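Local coordinates for trehalose-6-phosphate phosphatase (Candida albicans, PDB 5DXI), which belongs to the trehalose-phosphatase family of the HAD clan and binds magnesium, beryllium trifluoride and linked glucose units in adjoining sites, at residues A[27-31]-A[68-74]; A[89-93]-A[136-140]. One frame throughout, in Å; residues are numbered along the deposited sequence.

Contact 1 (A[27-31]-A[68-74]); sequences FDYDG and SGRDQAF. With MG (magnesium ion), chain E; BEF (beryllium trifluoride ion), chain F; GLC (alpha-D-glucopyranose), chain C; GLC (alpha-D-glucopyranose), chain B.
D30 and R70 meet in a side-on salt bridge: NE of R70 gives its hydrogen to OD2 of D30 at 2.7 Å, and R70 NH2 reaches D30 OD1 at 2.8 Å. Both bonds are nearly straight, and the carboxylate and guanidinium planes lie 19° apart. A bend at chi2 of R70 (-63°) folds the arginine back toward the aspartate. Its guanidinium is sandwiched, with C2 of the chain C glucose over one face and CZ of F74 centred 3.5 Å above the other; R70 NH2 also bonds to P40 O. Beyond the arginine, the edge of the F74 ring approaches the Y29 ring obliquely, CE2 of F74 being 3.6 Å from CE2 of Y29, while Y29 OH is tied to A43 O.

The loop after strand 23-27 carries the DxDx(T/V) signature of the HAD fold, and this end is tightly packed because a covalent bond, metal bonds and hydrogen bonds converge on it. D28 OD1 is bonded covalently to the beryllium, and D28 OD2, which T32 OG1 also hydrogen-bonds, binds magnesium at 2.1 Å together with D30 O, two waters and D233. Fluorine F3 accepts from Y29 N and D30 N, and F1 accepts from G69 N at 2.9 Å. S68 OG accepts from R70 N in an ST turn.

Past R70 the contact slackens. D71 caps the start of the helix that carries F74, its OD1 receiving F74 N at 2.9 Å, and F74 reaches Y29 from a partly exposed position.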
loop_
_atom_site.group_PDB
_atom_site.type_symbol
_atom_site.label_atom_id
_atom_site.label_comp_id
_atom_site.label_asym_id
_atom_site.label_seq_id
_atom_site.Cartn_x
_atom_site.Cartn_y
_atom_site.Cartn_z
ATOM N N PHE A 27 5.652 0.307 2.911
ATOM C CA PHE A 27 5.359 -1.055 2.479
ATOM C C PHE A 27 3.889 -1.375 2.456
ATOM O O PHE A 27 3.213 -1.329 3.485
ATOM C CB PHE A 27 6.020 -2.104 3.386
ATOM C CG PHE A 27 7.513 -2.038 3.422
ATOM C CD1 PHE A 27 8.235 -1.555 2.326
ATOM C CD2 PHE A 27 8.207 -2.508 4.534
ATOM C CE1 PHE A 27 9.621 -1.518 2.358
ATOM C CE2 PHE A 27 9.592 -2.470 4.571
ATOM C CZ PHE A 27 10.304 -1.972 3.481
ATOM N N ASP A 28 3.416 -1.754 1.283
ATOM C CA ASP A 28 2.213 -2.545 1.197
ATOM C C ASP A 28 2.423 -3.877 1.938
ATOM O O ASP A 28 3.558 -4.346 2.013
ATOM C CB ASP A 28 1.881 -2.827 -0.246
ATOM C CG ASP A 28 0.620 -3.553 -0.371
ATOM O OD1 ASP A 28 -0.291 -3.060 0.293
ATOM O OD2 ASP A 28 0.537 -4.596 -1.046
ATOM N N TYR A 29 1.351 -4.503 2.439
ATOM C CA TYR A 29 1.484 -5.813 3.091
ATOM C C TYR A 29 1.094 -6.961 2.158
ATOM O O TYR A 29 1.960 -7.678 1.654
ATOM C CB TYR A 29 0.647 -5.904 4.379
ATOM C CG TYR A 29 0.840 -7.246 5.077
ATOM C CD1 TYR A 29 2.059 -7.567 5.662
ATOM C CD2 TYR A 29 -0.176 -8.193 5.115
ATOM C CE1 TYR A 29 2.265 -8.785 6.281
ATOM C CE2 TYR A 29 0.020 -9.437 5.741
ATOM C CZ TYR A 29 1.250 -9.713 6.327
ATOM O OH TYR A 29 1.487 -10.922 6.961
ATOM N N ASP A 30 -0.197 -7.123 1.898
ATOM C CA ASP A 30 -0.666 -8.267 1.114
ATOM C C ASP A 30 -0.159 -8.285 -0.324
ATOM O O ASP A 30 -0.233 -7.299 -1.035
ATOM C CB ASP A 30 -2.191 -8.323 1.099
ATOM C CG ASP A 30 -2.764 -8.667 2.460
ATOM O OD1 ASP A 30 -2.735 -9.863 2.817
ATOM O OD2 ASP A 30 -3.243 -7.749 3.164
ATOM N N GLY A 31 0.373 -9.433 -0.733
ATOM C CA GLY A 31 0.896 -9.615 -2.073
ATOM C C GLY A 31 2.217 -8.897 -2.276
ATOM O O GLY A 31 2.764 -8.871 -3.383
ATOM N N SER A 68 -1.724 -0.432 4.285
ATOM C CA SER A 68 -2.453 -1.608 3.840
ATOM C C SER A 68 -3.944 -1.351 3.664
ATOM O O SER A 68 -4.474 -0.381 4.194
ATOM C CB SER A 68 -2.245 -2.761 4.862
ATOM O OG SER A 68 -2.940 -3.937 4.466
ATOM N N GLY A 69 -4.616 -2.238 2.931
ATOM C CA GLY A 69 -6.070 -2.259 2.903
ATOM C C GLY A 69 -6.663 -2.941 4.132
ATOM O O GLY A 69 -7.859 -2.782 4.429
ATOM N N ARG A 70 -5.824 -3.686 4.858
ATOM C CA ARG A 70 -6.242 -4.418 6.069
ATOM C C ARG A 70 -6.851 -3.509 7.132
ATOM O O ARG A 70 -6.468 -2.339 7.257
ATOM C CB ARG A 70 -5.047 -5.153 6.685
ATOM C CG ARG A 70 -4.511 -6.348 5.896
ATOM C CD ARG A 70 -5.557 -7.472 5.756
ATOM N NE ARG A 70 -4.989 -8.616 5.045
ATOM C CZ ARG A 70 -5.257 -9.896 5.295
ATOM N NH1 ARG A 70 -6.106 -10.244 6.260
ATOM N NH2 ARG A 70 -4.664 -10.839 4.569
ATOM N N ASP A 71 -7.765 -4.051 7.924
ATOM C CA ASP A 71 -8.310 -3.276 9.029
ATOM C C ASP A 71 -7.278 -3.174 10.157
ATOM O O ASP A 71 -6.229 -3.835 10.118
ATOM C CB ASP A 71 -9.643 -3.866 9.526
ATOM C CG ASP A 71 -9.528 -5.293 10.067
ATOM O OD1 ASP A 71 -8.440 -5.729 10.503
ATOM O OD2 ASP A 71 -10.572 -5.973 10.098
ATOM N N GLN A 72 -7.561 -2.324 11.139
ATOM C CA GLN A 72 -6.613 -2.075 12.230
ATOM C C GLN A 72 -6.316 -3.333 13.040
ATOM O O GLN A 72 -5.174 -3.553 13.456
ATOM C CB GLN A 72 -7.151 -0.997 13.169
ATOM C CG GLN A 72 -7.364 0.333 12.497
ATOM C CD GLN A 72 -8.381 1.161 13.242
ATOM O OE1 GLN A 72 -9.580 0.947 13.105
ATOM N NE2 GLN A 72 -7.909 2.102 14.038
ATOM N N ALA A 73 -7.348 -4.140 13.269
ATOM C CA ALA A 73 -7.219 -5.349 14.087
ATOM C C ALA A 73 -6.143 -6.278 13.527
ATOM O O ALA A 73 -5.262 -6.717 14.256
ATOM C CB ALA A 73 -8.560 -6.072 14.185
ATOM N N PHE A 74 -6.195 -6.540 12.221
ATOM C CA PHE A 74 -5.202 -7.401 11.586
ATOM C C PHE A 74 -3.782 -6.844 11.766
ATOM O O PHE A 74 -2.871 -7.558 12.190
ATOM C CB PHE A 74 -5.519 -7.562 10.091
ATOM C CG PHE A 74 -4.652 -8.574 9.396
ATOM C CD1 PHE A 74 -5.004 -9.916 9.395
ATOM C CD2 PHE A 74 -3.482 -8.186 8.760
ATOM C CE1 PHE A 74 -4.213 -10.861 8.763
ATOM C CE2 PHE A 74 -2.682 -9.112 8.135
ATOM C CZ PHE A 74 -3.046 -10.465 8.128
HETATM MG MG MG E . -1.231 -5.590 -1.600
HETATM BE BE BEF F . -1.420 -3.948 0.820
HETATM F F1 BEF F . -3.048 -3.262 0.720
HETATM F F2 BEF F . -2.051 -5.466 0.176
HETATM F F3 BEF F . -1.628 -4.600 2.450
HETATM C C1 GLC C . -6.507 -8.669 1.610
HETATM C C2 GLC C . -7.657 -8.326 2.548
HETATM C C3 GLC C . -8.345 -7.045 2.065
HETATM C C4 GLC C . -7.317 -5.932 1.967
HETATM C C5 GLC C . -6.199 -6.373 1.027
HETATM C C6 GLC C . -5.101 -5.326 1.009
HETATM O O1 GLC C . -7.009 -8.997 0.316
HETATM O O2 GLC C . -8.575 -9.415 2.565
HETATM O O3 GLC C . -9.351 -6.657 2.989
HETATM O O4 GLC C . -7.924 -4.725 1.457
HETATM O O5 GLC C . -5.599 -7.573 1.486
HETATM O O6 GLC C . -4.485 -5.275 2.301
HETATM C C1 GLC B . -5.980 -9.527 -0.534
HETATM C C2 GLC B . -6.581 -10.060 -1.817
HETATM C C3 GLC B . -7.438 -11.285 -1.528
HETATM C C4 GLC B . -6.598 -12.359 -0.841
HETATM C C5 GLC B . -6.004 -11.768 0.436
HETATM C C6 GLC B . -5.066 -12.732 1.149
HETATM O O2 GLC B . -7.388 -9.073 -2.454
HETATM O O3 GLC B . -7.980 -11.765 -2.761
HETATM O O4 GLC B . -7.416 -13.477 -0.486
HETATM O O5 GLC B . -5.254 -10.583 0.115
HETATM O O6 GLC B . -3.882 -12.900 0.345
HETATM O O HOH W 1 -2.318 -3.930 -2.278
HETATM O O HOH W 2 -2.541 -6.925 -2.382
#

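Contact 2 (A[89-93]-A[136-140]); sequences EHGCF and KKVAL. With GLC (alpha-D-glucopyranose), chain C.
OE1 of E89 is gripped by two successive backbone amides, V138 N at 2.6 Å and A139 N at 2.9 Å. The first uses the syn lone pair, whereas the second arrives nearly along the C-O axis. The other oxygen, E89 OE2, takes K137 N at 2.9 Å, again on the syn side but 19° out of the carboxylate plane, so three consecutive N-H groups hold the carboxylate. With CG anti to the carbonyl carbon (chi1 -53°) and an extended chain beyond it, E89 reaches straight into the turn of the 132-135/140-143 hairpin, where K136 N also bonds to A139 O.

K136 runs past E89 in the opposite direction, its CB 3.3 Å from E89 OE2. Its extended chain carries NZ away to the chain C glucose, bonding to O3 at 2.8 Å and to O4 as well; NZ also bonds to G69 O and pairs with E183. H90 crosses it at about a right angle and adds a weak bond from NE2 to the same O4, while H90 ND1 is tied to T236.

On the other flank the contact is apolar. C92 and F93, which form a classic beta bulge against strand 85-88, meet the two branches of V138: C92 SG touches CG1 at 3.6 Å, and F93 CE1 lies 3.9 Å from CG2. K137 lays its CB near F93 CZ and sends NZ to Q72.

The hairpin belongs to the small antiparallel sheet, consistent with the cap of cap-bearing HAD proteins, and E89 sits in the loop that follows strand 85-88 of the large mixed sheet. Its buried carboxylate, linking that loop to the hairpin turn, probably keeps its charge through the amides alone, since K136 NZ lies 6.2 Å from E89 OE1.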
loop_
_atom_site.group_PDB
_atom_site.type_symbol
_atom_site.label_atom_id
_atom_site.label_comp_id
_atom_site.label_asym_id
_atom_site.label_seq_id
_atom_site.Cartn_x
_atom_site.Cartn_y
_atom_site.Cartn_z
ATOM N N GLU A 89 -7.001 0.292 6.056
ATOM C CA GLU A 89 -8.168 0.525 5.193
ATOM C C GLU A 89 -7.922 1.550 4.080
ATOM O O GLU A 89 -8.745 2.440 3.849
ATOM C CB GLU A 89 -9.391 0.949 6.036
ATOM C CG GLU A 89 -9.689 -0.019 7.176
ATOM C CD GLU A 89 -11.105 0.064 7.766
ATOM O OE1 GLU A 89 -12.037 0.582 7.121
ATOM O OE2 GLU A 89 -11.284 -0.446 8.884
ATOM N N HIS A 90 -6.792 1.394 3.393
ATOM C CA HIS A 90 -6.454 2.181 2.218
ATOM C C HIS A 90 -6.448 3.673 2.550
ATOM O O HIS A 90 -7.006 4.458 1.806
ATOM C CB HIS A 90 -7.428 1.912 1.056
ATOM C CG HIS A 90 -7.566 0.462 0.692
ATOM N ND1 HIS A 90 -6.655 -0.198 -0.107
ATOM C CD2 HIS A 90 -8.520 -0.445 1.003
ATOM C CE1 HIS A 90 -7.041 -1.455 -0.266
ATOM N NE2 HIS A 90 -8.170 -1.630 0.398
ATOM N N GLY A 91 -5.837 4.051 3.673
ATOM C CA GLY A 91 -5.675 5.459 4.009
ATOM C C GLY A 91 -6.655 6.044 5.022
ATOM O O GLY A 91 -6.605 7.241 5.311
ATOM N N CYS A 92 -7.538 5.216 5.578
ATOM C CA CYS A 92 -8.513 5.732 6.536
ATOM C C CYS A 92 -7.930 5.942 7.927
ATOM O O CYS A 92 -8.390 6.822 8.669
ATOM C CB CYS A 92 -9.726 4.804 6.615
ATOM S SG CYS A 92 -10.673 4.773 5.063
ATOM N N PHE A 93 -6.906 5.165 8.279
ATOM C CA PHE A 93 -6.344 5.217 9.637
ATOM C C PHE A 93 -4.829 5.265 9.613
ATOM O O PHE A 93 -4.220 4.687 8.727
ATOM C CB PHE A 93 -6.783 4.000 10.474
ATOM C CG PHE A 93 -8.269 3.875 10.643
ATOM C CD1 PHE A 93 -9.036 3.214 9.700
ATOM C CD2 PHE A 93 -8.901 4.424 11.747
ATOM C CE1 PHE A 93 -10.406 3.110 9.856
ATOM C CE2 PHE A 93 -10.270 4.323 11.909
ATOM C CZ PHE A 93 -11.023 3.662 10.972
ATOM N N LYS A 136 -15.146 -3.736 6.986
ATOM C CA LYS A 136 -14.171 -3.168 7.901
ATOM C C LYS A 136 -14.831 -1.958 8.562
ATOM O O LYS A 136 -16.037 -1.784 8.430
ATOM C CB LYS A 136 -12.888 -2.816 7.154
ATOM C CG LYS A 136 -12.296 -4.004 6.382
ATOM C CD LYS A 136 -11.178 -3.512 5.473
ATOM C CE LYS A 136 -11.020 -4.382 4.255
ATOM N NZ LYS A 136 -9.945 -3.902 3.350
ATOM N N LYS A 137 -14.063 -1.111 9.241
ATOM C CA LYS A 137 -14.675 0.017 9.938
ATOM C C LYS A 137 -15.190 1.050 8.944
ATOM O O LYS A 137 -16.309 1.548 9.075
ATOM C CB LYS A 137 -13.691 0.662 10.914
ATOM C CG LYS A 137 -13.341 -0.196 12.128
ATOM C CD LYS A 137 -13.375 0.657 13.389
ATOM C CE LYS A 137 -12.373 0.189 14.430
ATOM N NZ LYS A 137 -11.607 1.365 14.962
ATOM N N VAL A 138 -14.385 1.360 7.934
ATOM C CA VAL A 138 -14.807 2.305 6.922
ATOM C C VAL A 138 -14.999 1.600 5.574
ATOM O O VAL A 138 -16.119 1.501 5.071
ATOM C CB VAL A 138 -13.782 3.452 6.781
ATOM C CG1 VAL A 138 -14.197 4.391 5.662
ATOM C CG2 VAL A 138 -13.661 4.198 8.106
ATOM N N ALA A 139 -13.908 1.079 5.019
ATOM C CA ALA A 139 -13.941 0.408 3.728
ATOM C C ALA A 139 -14.762 -0.883 3.770
ATOM O O ALA A 139 -14.846 -1.539 4.800
ATOM C CB ALA A 139 -12.528 0.110 3.270
ATOM N N LEU A 140 -15.364 -1.231 2.639
ATOM C CA LEU A 140 -16.021 -2.529 2.473
ATOM C C LEU A 140 -15.371 -3.280 1.329
ATOM O O LEU A 140 -14.971 -2.678 0.331
ATOM C CB LEU A 140 -17.518 -2.374 2.201
ATOM C CG LEU A 140 -18.390 -2.014 3.404
ATOM C CD1 LEU A 140 -18.507 -0.512 3.554
ATOM C CD2 LEU A 140 -19.764 -2.668 3.294
HETATM C C1 GLC C . -6.507 -8.669 1.610
HETATM C C2 GLC C . -7.657 -8.326 2.548
HETATM C C3 GLC C . -8.345 -7.045 2.065
HETATM C C4 GLC C . -7.317 -5.932 1.967
HETATM C C5 GLC C . -6.199 -6.373 1.027
HETATM C C6 GLC C . -5.101 -5.326 1.009
HETATM O O1 GLC C . -7.009 -8.997 0.316
HETATM O O2 GLC C . -8.575 -9.415 2.565
HETATM O O3 GLC C . -9.351 -6.657 2.989
HETATM O O4 GLC C . -7.924 -4.725 1.457
HETATM O O5 GLC C . -5.599 -7.573 1.486
HETATM O O6 GLC C . -4.485 -5.275 2.301
#

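Both contacts are buried, contact 1 about 8 Å and contact 2 about 12 Å from the centre of the chain, centre to centre. Contact 1 lies at strand-end loops of the large mixed sheet and the first turn of helix 72-79, and is organised around beryllium trifluoride, magnesium and a side-on, two-bond salt bridge. Contact 2 spans from that sheet's loops to the small antiparallel sheet, with a carboxylate held by backbone amides and an apolar flank. Two probable lysine hydrogen bonds tie the contacts together. Both touch the chain C glucose, through R70 and D30 in one and through H90 and K136 in the other.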